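Peptidyl-prolyl cis-trans isomerase cyclophilin-type (Toxoplasma gondii, PDB 3BO7) probably catalyses the cis-trans isomerisation of proline peptide bonds in proteins, as a cyclophilin, and is crystallised here bound to the immunosuppressant cyclosporin A. Local coordinates at residues Gln58-Gln66 with Gln75-Phe83. Sequence-based numbering, arbitrary orientation.
Sequences QGGRAELRQ and QSPRSISGF. With SO4 (sulfate ion), chain L.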
loop_
_atom_site.group_PDB
_atom_site.type_symbol
_atom_site.label_atom_id
_atom_site.label_comp_id
_atom_site.label_asym_id
_atom_site.label_seq_id
_atom_site.Cartn_x
_atom_site.Cartn_y
_atom_site.Cartn_z
ATOM N N GLN A 58 -7.377 0.515 -1.253
ATOM C CA GLN A 58 -6.289 0.554 -2.220
ATOM C C GLN A 58 -5.795 1.981 -2.438
ATOM O O GLN A 58 -6.605 2.896 -2.561
ATOM C CB GLN A 58 -6.769 -0.054 -3.543
ATOM C CG GLN A 58 -5.699 -0.217 -4.613
ATOM C CD GLN A 58 -6.256 -0.759 -5.930
ATOM O OE1 GLN A 58 -7.392 -1.246 -5.995
ATOM N NE2 GLN A 58 -5.448 -0.682 -6.985
ATOM N N GLY A 59 -4.470 2.158 -2.483
ATOM C CA GLY A 59 -3.847 3.474 -2.710
ATOM C C GLY A 59 -2.583 3.425 -3.557
ATOM O O GLY A 59 -2.307 2.424 -4.208
ATOM N N GLY A 60 -1.834 4.521 -3.571
ATOM C CA GLY A 60 -0.521 4.577 -4.223
ATOM C C GLY A 60 -0.477 4.920 -5.701
ATOM O O GLY A 60 0.578 4.809 -6.331
ATOM N N ARG A 61 -1.612 5.324 -6.266
ATOM C CA ARG A 61 -1.681 5.639 -7.689
ATOM C C ARG A 61 -1.250 7.081 -7.990
ATOM O O ARG A 61 -1.948 8.034 -7.642
ATOM C CB ARG A 61 -3.081 5.357 -8.246
ATOM C CG ARG A 61 -3.158 5.519 -9.755
ATOM C CD ARG A 61 -4.302 4.750 -10.402
ATOM N NE ARG A 61 -4.302 4.991 -11.846
ATOM C CZ ARG A 61 -3.637 4.252 -12.734
ATOM N NH1 ARG A 61 -2.929 3.196 -12.339
ATOM N NH2 ARG A 61 -3.687 4.565 -14.023
ATOM N N ALA A 62 -0.092 7.227 -8.632
ATOM C CA ALA A 62 0.439 8.539 -9.013
ATOM C C ALA A 62 -0.541 9.359 -9.868
ATOM O O ALA A 62 -0.694 10.569 -9.665
ATOM C CB ALA A 62 1.763 8.379 -9.735
ATOM N N GLU A 63 -1.217 8.682 -10.796
ATOM C CA GLU A 63 -2.177 9.307 -11.705
ATOM C C GLU A 63 -3.357 9.991 -11.006
ATOM O O GLU A 63 -4.000 10.862 -11.596
ATOM C CB GLU A 63 -2.701 8.282 -12.716
ATOM C CG GLU A 63 -1.658 7.782 -13.728
ATOM C CD GLU A 63 -0.776 6.651 -13.207
ATOM O OE1 GLU A 63 -0.876 6.269 -12.016
ATOM O OE2 GLU A 63 0.028 6.131 -14.000
ATOM N N LEU A 64 -3.631 9.599 -9.759
ATOM C CA LEU A 64 -4.755 10.141 -8.999
ATOM C C LEU A 64 -4.331 11.085 -7.872
ATOM O O LEU A 64 -5.160 11.505 -7.056
ATOM C CB LEU A 64 -5.619 9.007 -8.440
ATOM C CG LEU A 64 -6.361 8.112 -9.440
ATOM C CD1 LEU A 64 -7.037 6.991 -8.696
ATOM C CD2 LEU A 64 -7.383 8.886 -10.274
ATOM N N ARG A 65 -3.043 11.416 -7.828
ATOM C CA ARG A 65 -2.517 12.365 -6.849
ATOM C C ARG A 65 -3.201 13.731 -6.957
ATOM O O ARG A 65 -3.258 14.329 -8.042
ATOM C CB ARG A 65 -1.012 12.527 -7.036
ATOM C CG ARG A 65 -0.297 13.170 -5.861
ATOM C CD ARG A 65 1.137 13.528 -6.218
ATOM N NE ARG A 65 2.019 12.362 -6.263
ATOM C CZ ARG A 65 2.562 11.863 -7.371
ATOM N NH1 ARG A 65 2.318 12.412 -8.556
ATOM N NH2 ARG A 65 3.360 10.811 -7.297
ATOM N N GLN A 66 -3.719 14.208 -5.827
ATOM C CA GLN A 66 -4.416 15.490 -5.759
ATOM C C GLN A 66 -3.464 16.530 -5.217
ATOM O O GLN A 66 -3.530 16.911 -4.036
ATOM C CB GLN A 66 -5.662 15.375 -4.886
ATOM C CG GLN A 66 -6.800 14.580 -5.532
ATOM C CD GLN A 66 -8.022 14.477 -4.631
ATOM O OE1 GLN A 66 -8.101 15.136 -3.584
ATOM N NE2 GLN A 66 -8.982 13.643 -5.027
ATOM N N GLN A 75 5.730 13.919 -7.444
ATOM C CA GLN A 75 6.213 14.695 -8.590
ATOM C C GLN A 75 5.933 13.996 -9.926
ATOM O O GLN A 75 5.539 14.659 -10.898
ATOM C CB GLN A 75 7.713 15.016 -8.448
ATOM C CG GLN A 75 8.219 16.175 -9.313
ATOM C CD GLN A 75 8.161 17.552 -8.623
ATOM O OE1 GLN A 75 8.085 17.664 -7.389
ATOM N NE2 GLN A 75 8.215 18.605 -9.432
ATOM N N SER A 76 6.134 12.675 -9.977
ATOM C CA SER A 76 5.900 11.899 -11.209
ATOM C C SER A 76 4.404 11.680 -11.485
ATOM O O SER A 76 3.683 11.168 -10.619
ATOM C CB SER A 76 6.634 10.555 -11.162
ATOM O OG SER A 76 6.404 9.805 -12.348
ATOM N N PRO A 77 3.934 12.072 -12.692
ATOM C CA PRO A 77 2.510 11.974 -13.034
ATOM C C PRO A 77 2.006 10.542 -13.260
ATOM O O PRO A 77 0.839 10.267 -12.984
ATOM C CB PRO A 77 2.393 12.812 -14.313
ATOM C CG PRO A 77 3.747 12.772 -14.928
ATOM C CD PRO A 77 4.731 12.654 -13.795
ATOM N N ARG A 78 2.860 9.651 -13.769
ATOM C CA ARG A 78 2.493 8.237 -13.910
ATOM C C ARG A 78 3.157 7.361 -12.842
ATOM O O ARG A 78 4.198 7.729 -12.280
ATOM C CB ARG A 78 2.769 7.701 -15.328
ATOM C CG ARG A 78 4.216 7.448 -15.676
ATOM C CD ARG A 78 4.356 6.653 -16.989
ATOM N NE ARG A 78 4.053 7.474 -18.168
ATOM C CZ ARG A 78 4.744 7.471 -19.311
ATOM N NH1 ARG A 78 5.812 6.690 -19.466
ATOM N NH2 ARG A 78 4.370 8.270 -20.305
ATOM N N SER A 79 2.541 6.208 -12.574
ATOM C CA SER A 79 3.032 5.274 -11.574
ATOM C C SER A 79 4.349 4.638 -12.008
ATOM O O SER A 79 4.501 4.184 -13.146
ATOM C CB SER A 79 1.983 4.205 -11.264
ATOM O OG SER A 79 0.957 4.718 -10.436
ATOM N N ILE A 80 5.298 4.635 -11.084
ATOM C CA ILE A 80 6.625 4.090 -11.303
ATOM C C ILE A 80 7.017 3.334 -10.040
ATOM O O ILE A 80 6.420 3.550 -8.982
ATOM C CB ILE A 80 7.668 5.216 -11.568
ATOM C CG1 ILE A 80 7.502 6.368 -10.559
ATOM C CG2 ILE A 80 7.584 5.707 -13.023
ATOM C CD1 ILE A 80 8.707 7.289 -10.451
ATOM N N SER A 81 8.005 2.450 -10.143
ATOM C CA SER A 81 8.612 1.884 -8.952
ATOM C C SER A 81 9.655 2.871 -8.413
ATOM O O SER A 81 9.959 3.873 -9.065
ATOM C CB SER A 81 9.248 0.533 -9.258
ATOM O OG SER A 81 10.386 0.685 -10.076
ATOM N N GLY A 82 10.200 2.579 -7.232
ATOM C CA GLY A 82 11.227 3.418 -6.623
ATOM C C GLY A 82 12.630 3.284 -7.199
ATOM O O GLY A 82 13.500 4.082 -6.871
ATOM N N PHE A 83 12.852 2.278 -8.043
ATOM C CA PHE A 83 14.159 2.015 -8.654
ATOM C C PHE A 83 14.494 2.977 -9.809
ATOM O O PHE A 83 13.588 3.547 -10.413
ATOM C CB PHE A 83 14.229 0.554 -9.109
ATOM C CG PHE A 83 13.976 -0.446 -7.988
ATOM C CD1 PHE A 83 14.853 -0.539 -6.902
ATOM C CD2 PHE A 83 12.867 -1.291 -8.024
ATOM C CE1 PHE A 83 14.621 -1.452 -5.864
ATOM C CE2 PHE A 83 12.630 -2.214 -6.998
ATOM C CZ PHE A 83 13.514 -2.294 -5.913
HETATM S S SO4 L . -6.358 7.284 -14.243
HETATM O O1 SO4 L . -6.013 6.795 -12.909
HETATM O O2 SO4 L . -7.460 8.236 -14.144
HETATM O O3 SO4 L . -5.220 7.937 -14.886
HETATM O O4 SO4 L . -6.766 6.141 -15.053
HETATM O O HOH W 1 1.620 3.838 -14.727
#
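In the loop that follows strand 56-59 of the cyclophilin fold, the 3-10 turn 62-64 meets the returning chain at Ser-76 to Ser-79, with Glu-63 and Arg-65 reaching across. The carboxylate of Glu-63 takes two bonds from Ser-79. Ser-79 OG donates to Glu-63 OE1 at 2.9 Å on its syn lone pair, while Ser-79 N meets Glu-63 OE2 at 2.9 Å from above the carboxylate plane (49° out of it). Glu-63 gets there because its chain bends at chi2 (83°). Ser-79 OG also accepts Ala-62 N at 3.3 Å, so the hydroxyl accepts from the first residue of the turn and donates to the acid. Beyond, Arg-65 NH1 donates to Ser-76 O at 2.8 Å; the oxygen lies in the guanidinium plane, and the N-H...O angle of 168° is nearly straight. Ala-62 CB packs against the backbone there, 3.5 Å from Ser-76 O. Arg-61 NE donates to O1 of a sulfate, probably from the crystallisation liquor, and also lies near Glu-63 OE1, a long charge-only pairing; its NH1 reaches Glu-118. With two donors from Ser-79 and a nearby guanidinium, Glu-63 is probably stabilised as a carboxylate, and its orientation is fixed by bonds to both oxygens.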